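Local atomic coordinates of uncharacterized protein (Bombyx mori, PDB entry 5AZ0), a protein that is an aldo-keto reductase (AKR2E5) and probably reduces carbonyl compounds with a nicotinamide cofactor, as its family does. Residues Val4-Asn8 with Ile17-Gly21; Phe9-Asn13 with Pro192-Asn196; Tyr22-Leu26 with Leu54-Leu58. All coordinates share one frame; numbering follows the deposited sequence.

Contacts 1 and 2 share the hairpin of strands 8-10 and 16-18, and their centres lie about 15 Å apart. The Ile-17 O and Phe-9 N pair, 2.8 Å apart, joins them. Their segments alternate along the chain. Contact 3 follows contact 1, about 16 Å from it between centres, and falls between the two segments of contact 2. It joins strand 22-23 to helix 51-64. Contacts 2 and 3 do not touch: their centres are about 24 Å apart, on opposite sides of the chain's centre. Both reach the parallel barrel sheet, at strands 195-199 and 22-23. Together the three contacts tie the N-terminal hairpin and first barrel strand into the TIM barrel.

Contact 1: residues Val4-Asn8 with Ile17-Gly21; sequences VNVPN and IPALG
Val-6 pushes a methyl into the other segment. Its CG1 enters the bend that the chain makes at Pro-18, Ala-19 and Leu-20. This methyl stands anti to the backbone N (chi1 -175°). From there Val-6 CG1 lies 3.6 Å from Leu-20 N and 3.9 Å from Leu-20 CB, with Pro-18 CB beside it. Ala-19 CB is a small bump on the other segment and sits 3.3 Å from Pro-7 O, with Pro-7 CG somewhat further off. Pro-7 O accepts the one direct hydrogen bond of the contact, from Ala-19 N at 2.8 Å and 166°. The donor lies in the carbonyl plane. Asn-8 flanks the Pro-18 ring. The two side chains run side by side, and Asn-8 OD1 rests 3.3 Å from Pro-18 CG and 3.1 Å from Pro-18 CA. On the backbone, Asn-8 CA makes a CA-H...O contact of 3.3 Å with Ile-17 O. Tyr-268 of helix 259-269 packs on both Pro-7 and Ala-19. Asn-8 and Pro-18 form an antiparallel, non-hydrogen-bonded pair. This pairing belongs to the N-terminal beta hairpin that closes the bottom of the barrel in aldo-keto reductases.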
# COMPACT_ATOMS: atom_id res chain seq x y z
N VAL A 4 -3.97 -2.55 -21.00
CA VAL A 4 -4.57 -3.24 -19.83
C VAL A 4 -5.79 -2.52 -19.31
O VAL A 4 -5.88 -1.32 -19.37
CB VAL A 4 -3.59 -3.46 -18.70
CG1 VAL A 4 -2.39 -4.23 -19.19
CG2 VAL A 4 -3.16 -2.17 -18.02
N ASN A 5 -6.75 -3.26 -18.81
CA ASN A 5 -7.95 -2.65 -18.31
C ASN A 5 -8.14 -2.97 -16.79
O ASN A 5 -8.64 -4.02 -16.42
CB ASN A 5 -9.12 -3.12 -19.14
CG ASN A 5 -10.38 -2.35 -18.81
OD1 ASN A 5 -10.33 -1.24 -18.27
ND2 ASN A 5 -11.53 -2.93 -19.13
N VAL A 6 -7.73 -2.04 -15.92
CA VAL A 6 -7.82 -2.23 -14.49
C VAL A 6 -9.21 -1.86 -13.97
O VAL A 6 -9.62 -0.76 -14.02
CB VAL A 6 -6.72 -1.48 -13.77
CG1 VAL A 6 -6.75 -1.79 -12.28
CG2 VAL A 6 -5.35 -1.90 -14.30
N PRO A 7 -9.96 -2.82 -13.46
CA PRO A 7 -11.20 -2.40 -12.83
C PRO A 7 -11.00 -1.62 -11.46
O PRO A 7 -9.92 -1.66 -10.86
CB PRO A 7 -11.92 -3.73 -12.54
CG PRO A 7 -10.81 -4.67 -12.33
CD PRO A 7 -9.69 -4.26 -13.26
N ASN A 8 -12.07 -0.95 -11.06
CA ASN A 8 -12.13 -0.11 -9.88
C ASN A 8 -13.03 -0.68 -8.82
O ASN A 8 -14.05 -1.22 -9.15
CB ASN A 8 -12.60 1.30 -10.23
CG ASN A 8 -11.67 2.01 -11.24
OD1 ASN A 8 -10.43 2.05 -11.17
ND2 ASN A 8 -12.28 2.50 -12.23
N ILE A 17 -11.38 3.48 -6.62
CA ILE A 17 -10.00 3.21 -6.51
C ILE A 17 -9.64 2.03 -7.43
O ILE A 17 -10.26 1.00 -7.34
CB ILE A 17 -9.60 2.92 -5.08
CG1 ILE A 17 -8.05 2.83 -5.00
CG2 ILE A 17 -10.24 1.66 -4.50
CD1 ILE A 17 -7.53 2.89 -3.56
N PRO A 18 -8.65 2.19 -8.32
CA PRO A 18 -8.29 1.07 -9.20
C PRO A 18 -7.72 -0.08 -8.41
O PRO A 18 -6.87 0.14 -7.48
CB PRO A 18 -7.21 1.68 -10.14
CG PRO A 18 -7.52 3.16 -10.17
CD PRO A 18 -8.00 3.46 -8.75
N ALA A 19 -8.13 -1.28 -8.79
CA ALA A 19 -7.82 -2.53 -8.05
C ALA A 19 -6.40 -2.95 -8.04
O ALA A 19 -5.99 -3.83 -7.27
CB ALA A 19 -8.62 -3.63 -8.60
N LEU A 20 -5.59 -2.30 -8.89
CA LEU A 20 -4.16 -2.50 -8.89
C LEU A 20 -3.50 -1.14 -8.90
O LEU A 20 -4.00 -0.21 -9.53
CB LEU A 20 -3.82 -3.27 -10.12
CG LEU A 20 -2.42 -3.78 -10.36
CD1 LEU A 20 -2.23 -5.00 -9.49
CD2 LEU A 20 -2.34 -4.17 -11.86
N GLY A 21 -2.44 -1.01 -8.12
CA GLY A 21 -1.65 0.21 -8.02
C GLY A 21 -0.16 -0.04 -8.21
O GLY A 21 0.33 -1.14 -7.90

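Contact 2: residues Phe9-Asn13 with Pro192-Asn196; sequences FKLNN and PPAVN
Asn-12 reaches across to Pro-192, Pro-193 and Ala-194, where the chain enters strand 195-199 of the TIM barrel. Asn-12 itself follows strand 8-10 of the N-terminal hairpin. Its CG sits between the backbone N and the carbonyl carbon (chi1 64°), which carries the amide across to the other segment. There the amide uses both ends. Asn-12 ND2 donates to Pro-193 O at 2.9 Å, with 162° at the hydrogen. The acceptor lies close to the amide plane of Asn-12, but the donor stands above the carbonyl plane of Pro-193. Asn-12 ND2 is also 3.7 Å from Pro-192 CG, as the asparagine and the proline ring slide past each other in opposite directions. Asn-12 OD1 lies 3.3 Å from Ala-194 CA and also takes a hydrogen bond from a water that donates to Pro-192 O as well. The amide is thus gripped at both N and O, which should fix its rotation. Leu-11 makes the apolar half. Leu-11 CD2 meets Val-195 CG1 at 3.8 Å, the two side chains crossing at a slant, and Leu-11 CD1 faces the Ala-194 methyl. Ile-17 packs on Leu-11 from strand 16-18, while Leu-133 and Leu-135 pack on Val-195 inside the barrel. A second water accepts from Asn-12 N at 2.9 Å and donates to Ala-194 O at 2.6 Å.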
# COMPACT_ATOMS: atom_id res chain seq x y z
N PHE A 9 -12.61 -0.57 -7.55
CA PHE A 9 -13.50 -0.74 -6.37
C PHE A 9 -14.04 0.59 -5.94
O PHE A 9 -13.49 1.62 -6.30
CB PHE A 9 -12.77 -1.44 -5.26
CG PHE A 9 -12.23 -2.83 -5.62
CD1 PHE A 9 -12.94 -3.71 -6.42
CD2 PHE A 9 -11.09 -3.30 -5.06
CE1 PHE A 9 -12.46 -4.98 -6.68
CE2 PHE A 9 -10.58 -4.55 -5.33
CZ PHE A 9 -11.28 -5.40 -6.11
N LYS A 10 -15.18 0.59 -5.26
CA LYS A 10 -15.83 1.78 -4.80
C LYS A 10 -15.44 2.01 -3.33
O LYS A 10 -15.53 1.12 -2.50
CB LYS A 10 -17.34 1.63 -4.93
CG LYS A 10 -17.89 1.09 -6.27
CD LYS A 10 -17.39 1.92 -7.41
CE LYS A 10 -18.34 1.94 -8.64
NZ LYS A 10 -18.27 3.35 -9.23
N LEU A 11 -15.07 3.21 -2.98
CA LEU A 11 -14.78 3.57 -1.59
C LEU A 11 -16.02 4.07 -0.88
O LEU A 11 -16.99 4.47 -1.50
CB LEU A 11 -13.72 4.68 -1.55
CG LEU A 11 -12.35 4.32 -2.14
CD1 LEU A 11 -11.54 5.61 -2.20
CD2 LEU A 11 -11.70 3.20 -1.35
N ASN A 12 -15.94 4.10 0.44
CA ASN A 12 -17.07 4.56 1.29
C ASN A 12 -17.29 6.02 1.32
O ASN A 12 -18.17 6.53 2.05
CB ASN A 12 -16.88 4.03 2.72
CG ASN A 12 -15.63 4.56 3.40
OD1 ASN A 12 -14.87 5.38 2.83
ND2 ASN A 12 -15.35 4.02 4.58
N ASN A 13 -16.56 6.75 0.47
CA ASN A 13 -16.82 8.15 0.26
C ASN A 13 -17.33 8.54 -1.15
O ASN A 13 -17.32 9.73 -1.49
CB ASN A 13 -15.53 8.93 0.51
CG ASN A 13 -14.56 8.83 -0.67
OD1 ASN A 13 -14.60 7.92 -1.47
ND2 ASN A 13 -13.67 9.80 -0.76
N PRO A 192 -15.15 8.11 8.38
CA PRO A 192 -14.39 6.87 8.49
C PRO A 192 -13.25 6.78 7.50
O PRO A 192 -13.31 7.40 6.46
CB PRO A 192 -15.44 5.82 8.18
CG PRO A 192 -16.29 6.50 7.17
CD PRO A 192 -16.35 7.94 7.53
N PRO A 193 -12.23 5.98 7.81
CA PRO A 193 -11.21 5.72 6.83
C PRO A 193 -11.81 5.04 5.62
O PRO A 193 -12.73 4.18 5.76
CB PRO A 193 -10.29 4.76 7.53
CG PRO A 193 -11.19 4.05 8.56
CD PRO A 193 -12.08 5.15 9.02
N ALA A 194 -11.25 5.37 4.46
CA ALA A 194 -11.63 4.78 3.22
C ALA A 194 -10.94 3.47 3.00
O ALA A 194 -11.48 2.59 2.33
CB ALA A 194 -11.30 5.75 2.08
N VAL A 195 -9.68 3.38 3.41
CA VAL A 195 -8.97 2.17 3.24
C VAL A 195 -8.18 1.86 4.51
O VAL A 195 -7.90 2.74 5.30
CB VAL A 195 -7.96 2.20 2.02
CG1 VAL A 195 -8.57 2.72 0.73
CG2 VAL A 195 -6.71 2.92 2.34
N ASN A 196 -7.73 0.61 4.59
CA ASN A 196 -6.69 0.16 5.51
C ASN A 196 -5.75 -0.54 4.65
O ASN A 196 -6.11 -1.57 4.01
CB ASN A 196 -7.23 -0.79 6.60
CG ASN A 196 -6.19 -1.16 7.68
OD1 ASN A 196 -5.16 -0.51 7.82
ND2 ASN A 196 -6.47 -2.21 8.44
O HOH W 1 -14.19 7.80 3.94
O HOH W 2 -13.97 2.30 1.54

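Contact 3: residues Tyr22-Leu26 with Leu54-Leu58; sequences YGTWL and LLDAL. With ACT (acetate ion), chain F.
The first strand of the barrel, 22-23, meets helix 51-64 here through Tyr-22, and the turn after the strand holds an acetate. Tyr-22 has CG anti to the backbone N (chi1 -177°), and its ring extends to the helix. Tyr-22 OH donates to Leu-54 O at 2.6 Å, a weak bond by its geometry. That oxygen also accepts the helical bond from Leu-58 N, so it has two donors. Leu-58 CA sits over one face of the ring in a CH-pi contact, 4.1 Å from the centroid and 25° off the normal. Leu-58 CB packs 3.8 Å from Tyr-22 CE1, and Ala-57 CB lies 3.4 Å from Tyr-22 OH. A leucine in place of Tyr-22 would probably leave Leu-54 O without its tyrosine donor and Leu-58 CA without an aromatic face. Leu-54 splits its two methyls: CD1 meets Tyr-22 CE1 and Gly-23 O, while CD2 meets Thr-24 O and Leu-26 CD2. Thr-24 OG1 turns to Asp-70 O and Thr-71. The acetate is probably from the crystallisation liquor. Acetate OXT accepts from Thr-24 N at 3.1 Å, and acetate O from Trp-25 N at 3.2 Å. Strand-to-helix packing of this kind is the first beta/alpha unit of a TIM barrel. In aldo-keto reductases the turn after this strand borders the cofactor and substrate cleft.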
# COMPACT_ATOMS: atom_id res chain seq x y z
N TYR A 22 0.55 0.99 -8.70
CA TYR A 22 1.96 0.94 -8.95
C TYR A 22 2.72 1.36 -7.69
O TYR A 22 2.68 2.51 -7.29
CB TYR A 22 2.31 1.84 -10.20
CG TYR A 22 3.75 1.82 -10.62
CD1 TYR A 22 4.70 2.62 -9.99
CD2 TYR A 22 4.18 0.98 -11.64
CE1 TYR A 22 6.04 2.59 -10.39
CE2 TYR A 22 5.51 0.93 -12.02
CZ TYR A 22 6.42 1.74 -11.43
OH TYR A 22 7.73 1.60 -11.80
N GLY A 23 3.42 0.43 -7.08
CA GLY A 23 4.21 0.69 -5.90
C GLY A 23 5.52 1.47 -6.16
O GLY A 23 6.14 1.31 -7.21
N THR A 24 5.90 2.32 -5.23
CA THR A 24 7.03 3.22 -5.41
C THR A 24 8.05 3.16 -4.28
O THR A 24 8.97 3.99 -4.24
CB THR A 24 6.57 4.66 -5.61
OG1 THR A 24 5.98 5.20 -4.43
CG2 THR A 24 5.63 4.79 -6.78
N TRP A 25 7.91 2.20 -3.36
CA TRP A 25 8.89 2.04 -2.29
C TRP A 25 10.02 1.08 -2.68
O TRP A 25 9.79 -0.11 -2.94
CB TRP A 25 8.21 1.45 -1.10
CG TRP A 25 9.08 1.05 0.02
CD1 TRP A 25 8.98 -0.13 0.75
CD2 TRP A 25 10.11 1.82 0.64
NE1 TRP A 25 9.88 -0.12 1.78
CE2 TRP A 25 10.60 1.05 1.74
CE3 TRP A 25 10.67 3.08 0.39
CZ2 TRP A 25 11.64 1.50 2.59
CZ3 TRP A 25 11.73 3.51 1.19
CH2 TRP A 25 12.19 2.72 2.31
N LEU A 26 11.23 1.59 -2.65
CA LEU A 26 12.39 0.83 -3.14
C LEU A 26 13.06 -0.05 -2.09
O LEU A 26 13.79 -0.96 -2.45
CB LEU A 26 13.40 1.78 -3.81
CG LEU A 26 12.90 2.28 -5.16
CD1 LEU A 26 13.93 3.21 -5.77
CD2 LEU A 26 12.56 1.19 -6.16
N LEU A 54 12.47 2.68 -11.87
CA LEU A 54 11.12 2.88 -11.27
C LEU A 54 10.33 3.90 -12.06
O LEU A 54 9.15 3.68 -12.39
CB LEU A 54 11.23 3.34 -9.81
CG LEU A 54 9.93 3.60 -9.03
CD1 LEU A 54 9.26 2.27 -8.77
CD2 LEU A 54 10.21 4.30 -7.70
N LEU A 55 11.03 4.97 -12.47
CA LEU A 55 10.37 6.09 -13.18
C LEU A 55 10.03 5.76 -14.59
O LEU A 55 8.96 6.06 -15.08
CB LEU A 55 11.27 7.31 -13.16
CG LEU A 55 11.60 7.81 -11.78
CD1 LEU A 55 12.54 9.03 -11.92
CD2 LEU A 55 10.34 8.09 -10.99
N ASP A 56 10.99 5.15 -15.28
CA ASP A 56 10.76 4.64 -16.63
C ASP A 56 9.68 3.56 -16.64
O ASP A 56 8.77 3.62 -17.46
CB ASP A 56 12.12 4.15 -17.21
CG ASP A 56 12.04 3.71 -18.64
OD1 ASP A 56 11.38 4.38 -19.47
OD2 ASP A 56 12.61 2.62 -18.91
N ALA A 57 9.69 2.61 -15.69
CA ALA A 57 8.56 1.60 -15.65
C ALA A 57 7.21 2.26 -15.25
O ALA A 57 6.13 1.89 -15.77
CB ALA A 57 8.92 0.40 -14.79
N LEU A 58 7.27 3.37 -14.49
CA LEU A 58 6.03 4.18 -14.22
C LEU A 58 5.42 4.79 -15.47
O LEU A 58 4.17 4.71 -15.74
CB LEU A 58 6.25 5.23 -13.12
CG LEU A 58 5.09 6.19 -12.75
CD1 LEU A 58 3.78 5.48 -12.44
CD2 LEU A 58 5.56 7.02 -11.58
C ACT F . 4.55 0.68 -2.29
O ACT F . 5.59 0.11 -2.68
OXT ACT F . 4.11 1.74 -2.78
CH3 ACT F . 3.77 0.04 -1.19